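Local coordinates for protein Exo-arabinanase (Penicillium chrysogenum, PDB 3A72) that probably cleaves alpha-1,5-linked L-arabinan from the chain ends, and binds arabinobiose in a glycan pocket, at residues 72-77 with 115-120; 83-88 with 100-105; 52-57 with 66-71. All blocks are in the same frame, centred on the assembly; numbering follows the deposited sequence.

Interaction 1: 72-77 with 115-120; sequences DTVNGY and DIVLYA
Thr73 and Tyr119 meet through their hydroxyls. Thr73 OG1 lies 2.8 Å from Tyr119 OH in a hydrogen bond, and either group could be the donor. The fold is a six-bladed beta-propeller. Residues 72-77 are in the loop that leaves one blade after strand 65-70, and residues 115-120 are on the third strand of the next blade. Thr73 OG1 is held between its own backbone N and carbonyl carbon (chi1 60°), and it reaches the Tyr119 ring at the edge, in its plane. The backbone N atoms of Thr73 and Val74 are also close to the same hydroxyl.

At the other end of the contact, Asn75 ND2 donates to Asp115 OD2 at 2.9 Å. The N-H points almost straight at the oxygen (168°), but OD2 is less surely placed because it crowds an atom elsewhere. The amide and carboxylate planes are 37° apart. Asn75 ND2 also bonds to Ser106 OG on the neighbouring strand.

The loop is shaped by Asp72. Its OD1 accepts from Asn75 N at 2.9 Å, an Asx motif, with the donor above the carboxylate plane. Asp72 OD2 bonds to Gly78 N and Ser106 OG, and takes a weak bond from Tyr77 N. One carboxylate therefore ties the turn to the next part of the chain and to the adjoining blade.

Between the two polar ends sits Val74. Its CG1 comes within 3.5 Å of Tyr119 OH and 4.1 Å of Val117 CG1. The two valine side chains run past one another, pointing opposite ways. Phe130 and His133, on strand 129-137, also touch Val74. Within the loop, Asn75 CB sits over the centre of the Tyr77 ring, 3.4 Å above its plane.

Interaction 2: 83-88 with 100-105; sequences PFLYSL and LLLAGS
Tyr86 and Leu101 pair by two backbone hydrogen bonds. Tyr86 N donates to Leu101 O, and Leu101 N donates to Tyr86 O at 2.8 Å. Phe84 and Ala103 form the next hydrogen-bonded pair of this antiparallel contact. Ala103 N to Phe84 O is the sounder of their bonds, because Phe84 N to Ala103 O is bent (122°) and weak. Leu85-Leu102 and Ser87-Leu100 are the non-hydrogen-bonded pairs.

The close part is the buried stretch from Pro83 to Leu85. Pro83 CA lies 3.2 Å from Ala103 O in a CA-H...O contact, and 4.1 Å from Gly104 CA, which carries no side chain. Leu85 CD2 is 3.7 Å from Leu101 O. The same methyl lies 4.2 Å from Leu102 CD1 and 4.4 Å from Leu100 CD1. On the other face, Leu101 CD1 meets Leu88 CD2 at 3.8 Å. The buried Phe84 ring leads away from 100-105 to meet Phe153.

The looser part is around Tyr86 and Ser87, both partly exposed. Ser87 CB is 4.3 Å from Leu100 CD1. The Tyr86 ring leads away from 100-105 instead of packing on it. Tyr86 OH is hydrogen-bonded to Ala156 N.

These are the first two strands of one propeller blade. Strand 100-106 pairs on its far edge with 114-121. The Leu85 face packs against strands 23-30 and 36-42 of the preceding blade, and the face with Phe84 and Ala103 packs on strand 149-157 of the following one.

Interaction 3: 52-57 with 66-71; sequences FPIYRS and EISRVH
Glu66 lies across the Tyr55 ring, and the two residues are a non-hydrogen-bonded pair in an antiparallel hairpin. Strands 52-57 and 65-70 are the last two strands of a propeller blade. Glu66 CB sits over one ring face in a CH-pi contact, 3.8 Å from the ring centroid and displaced toward the rim. Its CG, anti to the backbone N (chi1 -172°), is 3.6 Å from Tyr55 CE1. CD stays near the same ring carbon. At the tip, OE2 comes within 3.6 Å of Pro53 CB. Arg69 grips the carboxylate side-on with two nitrogens. Arg69 NE donates to Glu66 OE2 at 2.8 Å, from above the carboxylate plane, and NH2 donates to OE1 on its syn side. Both oxygens lie close to the guanidinium plane.

The pairing is regular at Phe52 and Val70, which exchange two backbone bonds. It then shifts by one residue. Ile67 and Ser68 both face Ile54, a classic beta bulge. Ile54 O accepts a straight bond from Ile67 N at 2.9 Å and a weak one from Ser68 N at 3.5 Å.

On the other side of the strands, Ile54 CG1 lies 4.0 Å from Val70 CG2. Ser68 OG is close to Ile54 CB and bonds to Gly125 O and Trp128 NE1 of the next blade. Beyond the bulge, Ile67 CG2 lies over one face of the Arg56 guanidinium, 3.6 Å above its plane.

The chemistry is divided. One side is mostly apolar, and its one hydroxyl here, Ser68 OG, is satisfied by the neighbouring blade. The other carries a paired acid and base, whose mutual bonds probably offset their charges beside an aromatic ring.

How the interactions relate
From the N terminus, interaction 3 comes first and closes a short hairpin at the outer edge of its blade. Its second segment runs directly into the loop where interaction 1 begins. Interaction 1 closes a loop with 37 residues between its segments, and interaction 2 lies inside that loop, closing a shorter one of 11. Interaction 3 stands in series with both. Segment 115-120 of interaction 1 shares a sheet with interaction 2, through probable bonds from Tyr119 N to Leu102 O and Val117 N to Gly104 O. Interaction 3 belongs to the preceding blade. It touches the others through Phe52, packed on Pro83 and Leu102, and through Val70, packed on Tyr119. Together they join two neighbouring blades and the connection between them.

Interaction 1: 72-77 with 115-120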
loop_
_atom_site.group_PDB
_atom_site.type_symbol
_atom_site.label_atom_id
_atom_site.label_comp_id
_atom_site.label_asym_id
_atom_site.label_seq_id
_atom_site.Cartn_x
_atom_site.Cartn_y
_atom_site.Cartn_z
ATOM N N ASP A 72 -0.724 -15.722 12.092
ATOM C CA ASP A 72 -0.149 -14.979 13.209
ATOM C C ASP A 72 0.479 -15.925 14.205
ATOM O O ASP A 72 -0.065 -16.242 15.272
ATOM C CB ASP A 72 -1.212 -14.132 13.883
ATOM C CG ASP A 72 -0.606 -13.172 14.923
ATOM O OD1 ASP A 72 0.622 -13.244 15.176
ATOM O OD2 ASP A 72 -1.404 -12.366 15.471
ATOM N N THR A 73 1.670 -16.430 13.850
ATOM C CA THR A 73 2.415 -17.326 14.692
ATOM C C THR A 73 3.101 -16.610 15.857
ATOM O O THR A 73 3.489 -17.250 16.823
ATOM C CB THR A 73 3.485 -18.090 13.873
ATOM O OG1 THR A 73 4.362 -17.133 13.308
ATOM C CG2 THR A 73 2.827 -18.943 12.814
ATOM N N VAL A 74 3.265 -15.274 15.757
ATOM C CA VAL A 74 3.993 -14.555 16.794
ATOM C C VAL A 74 3.061 -14.208 17.971
ATOM O O VAL A 74 3.492 -14.409 19.153
ATOM C CB VAL A 74 4.714 -13.361 16.211
ATOM C CG1 VAL A 74 3.819 -12.370 15.515
ATOM C CG2 VAL A 74 5.526 -12.726 17.343
ATOM N N ASN A 75 1.864 -13.711 17.723
ATOM C CA ASN A 75 0.960 -13.317 18.776
ATOM C C ASN A 75 -0.275 -14.184 18.929
ATOM O O ASN A 75 -0.895 -14.210 19.983
ATOM C CB ASN A 75 0.461 -11.891 18.539
ATOM C CG ASN A 75 1.555 -10.845 18.596
ATOM O OD1 ASN A 75 2.519 -10.947 19.360
ATOM N ND2 ASN A 75 1.381 -9.799 17.799
ATOM N N GLY A 76 -0.716 -14.833 17.866
ATOM C CA GLY A 76 -1.927 -15.573 17.874
ATOM C C GLY A 76 -3.190 -14.726 17.827
ATOM O O GLY A 76 -4.276 -15.253 18.040
ATOM N N TYR A 77 -3.071 -13.453 17.580
ATOM C CA TYR A 77 -4.187 -12.506 17.553
ATOM C C TYR A 77 -4.955 -12.591 16.251
ATOM O O TYR A 77 -6.205 -12.484 16.217
ATOM C CB TYR A 77 -3.740 -11.069 17.745
ATOM C CG TYR A 77 -2.963 -10.739 19.002
ATOM C CD1 TYR A 77 -2.983 -11.551 20.132
ATOM C CD2 TYR A 77 -2.154 -9.613 19.060
ATOM C CE1 TYR A 77 -2.246 -11.222 21.259
ATOM C CE2 TYR A 77 -1.412 -9.277 20.153
ATOM C CZ TYR A 77 -1.449 -10.076 21.243
ATOM O OH TYR A 77 -0.670 -9.719 22.342
ATOM N N ASP A 115 -0.009 -4.140 15.877
ATOM C CA ASP A 115 1.366 -4.594 15.897
ATOM C C ASP A 115 1.771 -4.929 14.471
ATOM O O ASP A 115 1.372 -5.976 13.925
ATOM C CB ASP A 115 1.514 -5.791 16.810
ATOM C CG ASP A 115 2.874 -6.328 16.977
ATOM O OD1 ASP A 115 3.867 -5.809 16.471
ATOM O OD2 ASP A 115 3.006 -7.375 17.723
ATOM N N ILE A 116 2.535 -4.045 13.853
ATOM C CA ILE A 116 3.046 -4.269 12.496
ATOM C C ILE A 116 4.210 -5.219 12.616
ATOM O O ILE A 116 5.257 -4.867 13.215
ATOM C CB ILE A 116 3.433 -2.963 11.803
ATOM C CG1 ILE A 116 2.238 -2.046 11.656
ATOM C CG2 ILE A 116 4.078 -3.273 10.466
ATOM C CD1 ILE A 116 2.603 -0.635 11.214
ATOM N N VAL A 117 4.025 -6.407 12.067
ATOM C CA VAL A 117 4.989 -7.513 12.105
ATOM C C VAL A 117 5.496 -7.793 10.691
ATOM O O VAL A 117 4.846 -7.468 9.695
ATOM C CB VAL A 117 4.371 -8.743 12.746
ATOM C CG1 VAL A 117 4.079 -8.495 14.229
ATOM C CG2 VAL A 117 3.157 -9.274 12.002
ATOM N N LEU A 118 6.667 -8.401 10.637
ATOM C CA LEU A 118 7.380 -8.732 9.422
ATOM C C LEU A 118 7.612 -10.244 9.344
ATOM O O LEU A 118 8.225 -10.810 10.252
ATOM C CB LEU A 118 8.732 -7.973 9.335
ATOM C CG LEU A 118 9.452 -8.098 8.010
ATOM C CD1 LEU A 118 8.737 -7.384 6.916
ATOM C CD2 LEU A 118 10.883 -7.597 8.176
ATOM N N TYR A 119 7.145 -10.855 8.262
ATOM C CA TYR A 119 7.331 -12.249 7.900
ATOM C C TYR A 119 8.159 -12.314 6.615
ATOM O O TYR A 119 8.132 -11.434 5.765
ATOM C CB TYR A 119 5.952 -12.941 7.670
ATOM C CG TYR A 119 5.344 -13.373 8.988
ATOM C CD1 TYR A 119 5.387 -14.688 9.386
ATOM C CD2 TYR A 119 4.751 -12.470 9.865
ATOM C CE1 TYR A 119 4.851 -15.107 10.581
ATOM C CE2 TYR A 119 4.241 -12.847 11.085
ATOM C CZ TYR A 119 4.286 -14.175 11.448
ATOM O OH TYR A 119 3.795 -14.508 12.703
ATOM N N ALA A 120 8.906 -13.420 6.459
ATOM C CA ALA A 120 9.741 -13.628 5.279
ATOM C C ALA A 120 9.529 -15.026 4.728
ATOM O O ALA A 120 9.341 -16.017 5.465
ATOM C CB ALA A 120 11.195 -13.451 5.611
#

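Interaction 2: 83-88 with 100-105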
loop_
_atom_site.group_PDB
_atom_site.type_symbol
_atom_site.label_atom_id
_atom_site.label_comp_id
_atom_site.label_asym_id
_atom_site.label_seq_id
_atom_site.Cartn_x
_atom_site.Cartn_y
_atom_site.Cartn_z
ATOM N N PRO A 83 -1.937 -5.584 5.044
ATOM C CA PRO A 83 -0.758 -6.317 4.579
ATOM C C PRO A 83 0.021 -5.484 3.582
ATOM O O PRO A 83 -0.440 -4.480 3.013
ATOM C CB PRO A 83 -1.368 -7.543 3.882
ATOM C CG PRO A 83 -2.683 -7.032 3.345
ATOM C CD PRO A 83 -3.167 -6.098 4.451
ATOM N N PHE A 84 1.238 -5.929 3.299
ATOM C CA PHE A 84 2.101 -5.349 2.264
ATOM C C PHE A 84 3.110 -6.393 1.869
ATOM O O PHE A 84 3.849 -6.898 2.723
ATOM C CB PHE A 84 2.843 -4.073 2.758
ATOM C CG PHE A 84 3.493 -3.372 1.603
ATOM C CD1 PHE A 84 2.747 -2.580 0.781
ATOM C CD2 PHE A 84 4.821 -3.554 1.276
ATOM C CE1 PHE A 84 3.242 -1.976 -0.333
ATOM C CE2 PHE A 84 5.360 -2.950 0.162
ATOM C CZ PHE A 84 4.592 -2.155 -0.647
ATOM N N LEU A 85 3.187 -6.740 0.581
ATOM C CA LEU A 85 4.153 -7.669 0.018
ATOM C C LEU A 85 5.336 -6.930 -0.577
ATOM O O LEU A 85 5.140 -5.924 -1.272
ATOM C CB LEU A 85 3.517 -8.555 -1.035
ATOM C CG LEU A 85 2.582 -9.626 -0.510
ATOM C CD1 LEU A 85 1.742 -10.165 -1.664
ATOM C CD2 LEU A 85 3.385 -10.762 0.122
ATOM N N TYR A 86 6.554 -7.459 -0.374
ATOM C CA TYR A 86 7.729 -6.796 -0.948
ATOM C C TYR A 86 8.849 -7.809 -1.229
ATOM O O TYR A 86 9.365 -8.438 -0.297
ATOM C CB TYR A 86 8.281 -5.753 0.009
ATOM C CG TYR A 86 9.331 -4.862 -0.581
ATOM C CD1 TYR A 86 9.127 -4.170 -1.774
ATOM C CD2 TYR A 86 10.566 -4.682 0.034
ATOM C CE1 TYR A 86 10.085 -3.355 -2.326
ATOM C CE2 TYR A 86 11.548 -3.835 -0.500
ATOM C CZ TYR A 86 11.293 -3.189 -1.660
ATOM O OH TYR A 86 12.283 -2.334 -2.168
ATOM N N SER A 87 9.187 -7.964 -2.485
ATOM C CA SER A 87 10.333 -8.796 -2.914
ATOM C C SER A 87 11.575 -7.941 -2.791
ATOM O O SER A 87 11.691 -6.899 -3.453
ATOM C CB SER A 87 10.101 -9.284 -4.333
ATOM O OG SER A 87 11.186 -10.056 -4.791
ATOM N N LEU A 88 12.532 -8.317 -1.923
ATOM C CA LEU A 88 13.721 -7.496 -1.749
ATOM C C LEU A 88 14.472 -7.364 -3.061
ATOM O O LEU A 88 14.863 -8.367 -3.646
ATOM C CB LEU A 88 14.697 -8.118 -0.727
ATOM C CG LEU A 88 14.321 -7.960 0.759
ATOM C CD1 LEU A 88 15.442 -8.538 1.567
ATOM C CD2 LEU A 88 14.107 -6.494 1.121
ATOM N N LEU A 100 11.111 -12.716 -0.038
ATOM C CA LEU A 100 9.796 -12.152 -0.136
ATOM C C LEU A 100 9.300 -11.809 1.257
ATOM O O LEU A 100 9.242 -12.693 2.118
ATOM C CB LEU A 100 8.847 -13.103 -0.833
ATOM C CG LEU A 100 7.396 -12.595 -0.951
ATOM C CD1 LEU A 100 7.260 -11.369 -1.845
ATOM C CD2 LEU A 100 6.520 -13.742 -1.457
ATOM N N LEU A 101 8.967 -10.559 1.486
ATOM C CA LEU A 101 8.516 -10.080 2.772
ATOM C C LEU A 101 7.014 -9.794 2.753
ATOM O O LEU A 101 6.452 -9.367 1.744
ATOM C CB LEU A 101 9.251 -8.814 3.180
ATOM C CG LEU A 101 10.769 -8.940 3.212
ATOM C CD1 LEU A 101 11.418 -7.603 3.518
ATOM C CD2 LEU A 101 11.184 -9.997 4.244
ATOM N N LEU A 102 6.407 -9.990 3.906
ATOM C CA LEU A 102 5.061 -9.492 4.178
ATOM C C LEU A 102 5.138 -8.707 5.479
ATOM O O LEU A 102 5.578 -9.268 6.515
ATOM C CB LEU A 102 3.988 -10.579 4.255
ATOM C CG LEU A 102 2.588 -10.035 4.557
ATOM C CD1 LEU A 102 1.507 -10.772 3.832
ATOM C CD2 LEU A 102 2.275 -10.036 6.049
ATOM N N ALA A 103 4.704 -7.456 5.457
ATOM C CA ALA A 103 4.422 -6.710 6.669
ATOM C C ALA A 103 2.914 -6.614 6.820
ATOM O O ALA A 103 2.182 -6.543 5.833
ATOM C CB ALA A 103 5.036 -5.341 6.646
ATOM N N GLY A 104 2.405 -6.553 8.045
ATOM C CA GLY A 104 0.998 -6.373 8.253
ATOM C C GLY A 104 0.683 -6.309 9.719
ATOM O O GLY A 104 1.594 -6.545 10.549
ATOM N N SER A 105 -0.558 -5.996 10.087
ATOM C CA SER A 105 -0.867 -5.708 11.464
ATOM C C SER A 105 -1.601 -6.858 12.135
ATOM O O SER A 105 -2.699 -7.275 11.730
ATOM C CB SER A 105 -1.665 -4.417 11.548
ATOM O OG SER A 105 -1.742 -4.015 12.905
#

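Interaction 3: 52-57 with 66-71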
loop_
_atom_site.group_PDB
_atom_site.type_symbol
_atom_site.label_atom_id
_atom_site.label_comp_id
_atom_site.label_asym_id
_atom_site.label_seq_id
_atom_site.Cartn_x
_atom_site.Cartn_y
_atom_site.Cartn_z
ATOM N N PHE A 52 -3.443 -13.767 6.342
ATOM C CA PHE A 52 -3.343 -13.169 5.011
ATOM C C PHE A 52 -3.153 -14.256 3.944
ATOM O O PHE A 52 -2.145 -14.946 3.960
ATOM C CB PHE A 52 -2.223 -12.167 4.918
ATOM C CG PHE A 52 -2.375 -10.940 5.788
ATOM C CD1 PHE A 52 -3.561 -10.199 5.807
ATOM C CD2 PHE A 52 -1.315 -10.507 6.575
ATOM C CE1 PHE A 52 -3.664 -9.064 6.614
ATOM C CE2 PHE A 52 -1.411 -9.370 7.342
ATOM C CZ PHE A 52 -2.596 -8.656 7.363
ATOM N N PRO A 53 -4.111 -14.419 3.038
ATOM C CA PRO A 53 -3.972 -15.414 1.969
ATOM C C PRO A 53 -3.001 -14.899 0.920
ATOM O O PRO A 53 -2.935 -13.720 0.683
ATOM C CB PRO A 53 -5.372 -15.531 1.392
ATOM C CG PRO A 53 -6.000 -14.214 1.677
ATOM C CD PRO A 53 -5.399 -13.706 2.967
ATOM N N ILE A 54 -2.304 -15.849 0.276
ATOM C CA ILE A 54 -1.368 -15.506 -0.805
ATOM C C ILE A 54 -1.833 -16.231 -2.039
ATOM O O ILE A 54 -1.793 -17.477 -2.077
ATOM C CB ILE A 54 0.063 -15.869 -0.437
ATOM C CG1 ILE A 54 0.539 -15.271 0.867
ATOM C CG2 ILE A 54 1.011 -15.508 -1.580
ATOM C CD1 ILE A 54 0.614 -13.775 0.900
ATOM N N TYR A 55 -2.298 -15.489 -3.046
ATOM C CA TYR A 55 -2.766 -16.040 -4.312
ATOM C C TYR A 55 -1.761 -15.684 -5.381
ATOM O O TYR A 55 -1.236 -14.581 -5.431
ATOM C CB TYR A 55 -4.143 -15.508 -4.678
ATOM C CG TYR A 55 -5.318 -16.235 -4.030
ATOM C CD1 TYR A 55 -5.394 -16.428 -2.666
ATOM C CD2 TYR A 55 -6.383 -16.655 -4.799
ATOM C CE1 TYR A 55 -6.458 -17.047 -2.104
ATOM C CE2 TYR A 55 -7.479 -17.287 -4.231
ATOM C CZ TYR A 55 -7.525 -17.493 -2.878
ATOM O OH TYR A 55 -8.602 -18.134 -2.352
ATOM N N ARG A 56 -1.504 -16.625 -6.299
ATOM C CA ARG A 56 -0.531 -16.457 -7.371
ATOM C C ARG A 56 -1.180 -16.568 -8.734
ATOM O O ARG A 56 -2.089 -17.379 -8.932
ATOM C CB ARG A 56 0.534 -17.556 -7.286
ATOM C CG ARG A 56 1.595 -17.480 -8.373
ATOM C CD ARG A 56 2.786 -18.338 -8.047
ATOM N NE ARG A 56 2.467 -19.758 -8.053
ATOM C CZ ARG A 56 3.203 -20.710 -7.529
ATOM N NH1 ARG A 56 4.296 -20.399 -6.877
ATOM N NH2 ARG A 56 2.779 -21.987 -7.682
ATOM N N SER A 57 -0.684 -15.781 -9.674
ATOM C CA SER A 57 -0.971 -15.939 -11.098
ATOM C C SER A 57 0.316 -16.126 -11.848
ATOM O O SER A 57 1.250 -15.313 -11.705
ATOM C CB SER A 57 -1.739 -14.732 -11.657
ATOM O OG SER A 57 -1.908 -14.892 -13.070
ATOM N N GLU A 66 -4.663 -20.035 -4.759
ATOM C CA GLU A 66 -4.029 -19.878 -3.445
ATOM C C GLU A 66 -2.805 -20.773 -3.343
ATOM O O GLU A 66 -2.880 -21.984 -3.651
ATOM C CB GLU A 66 -5.077 -20.221 -2.366
ATOM C CG GLU A 66 -4.543 -19.877 -0.948
ATOM C CD GLU A 66 -5.598 -19.926 0.127
ATOM O OE1 GLU A 66 -6.377 -20.856 0.115
ATOM O OE2 GLU A 66 -5.720 -19.077 1.031
ATOM N N ILE A 67 -1.700 -20.210 -2.882
ATOM C CA ILE A 67 -0.487 -20.972 -2.679
ATOM C C ILE A 67 -0.065 -21.107 -1.220
ATOM O O ILE A 67 0.618 -22.061 -0.883
ATOM C CB ILE A 67 0.683 -20.451 -3.525
ATOM C CG1 ILE A 67 1.125 -19.025 -3.219
ATOM C CG2 ILE A 67 0.349 -20.574 -5.009
ATOM C CD1 ILE A 67 2.509 -18.673 -3.779
ATOM N N SER A 68 -0.454 -20.180 -0.358
ATOM C CA SER A 68 -0.064 -20.224 1.073
ATOM C C SER A 68 -0.954 -19.224 1.809
ATOM O O SER A 68 -1.722 -18.457 1.213
ATOM C CB SER A 68 1.388 -19.915 1.271
ATOM O OG SER A 68 1.654 -18.555 0.900
ATOM N N ARG A 69 -0.808 -19.270 3.129
ATOM C CA ARG A 69 -1.413 -18.311 4.046
ATOM C C ARG A 69 -0.399 -17.883 5.086
ATOM O O ARG A 69 0.384 -18.737 5.552
ATOM C CB ARG A 69 -2.651 -18.939 4.739
ATOM C CG ARG A 69 -3.748 -19.290 3.779
ATOM C CD ARG A 69 -4.809 -20.140 4.477
ATOM N NE ARG A 69 -5.825 -20.453 3.515
ATOM C CZ ARG A 69 -6.926 -21.132 3.718
ATOM N NH1 ARG A 69 -7.173 -21.547 4.946
ATOM N NH2 ARG A 69 -7.764 -21.348 2.732
ATOM N N VAL A 70 -0.392 -16.602 5.421
ATOM C CA VAL A 70 0.496 -16.099 6.477
ATOM C C VAL A 70 -0.347 -16.003 7.741
ATOM O O VAL A 70 -1.288 -15.199 7.825
ATOM C CB VAL A 70 1.153 -14.783 6.112
ATOM C CG1 VAL A 70 2.280 -14.499 7.125
ATOM C CG2 VAL A 70 1.726 -14.818 4.669
ATOM N N HIS A 71 -0.012 -16.858 8.726
ATOM C CA HIS A 71 -0.724 -16.905 9.987
ATOM C C HIS A 71 0.059 -16.153 11.072
ATOM O O HIS A 71 1.278 -15.988 11.015
ATOM C CB HIS A 71 -0.890 -18.351 10.437
ATOM C CG HIS A 71 -1.690 -19.183 9.538
ATOM N ND1 HIS A 71 -3.043 -19.304 9.580
ATOM C CD2 HIS A 71 -1.278 -19.979 8.532
ATOM C CE1 HIS A 71 -3.429 -20.159 8.593
ATOM N NE2 HIS A 71 -2.395 -20.576 7.972
#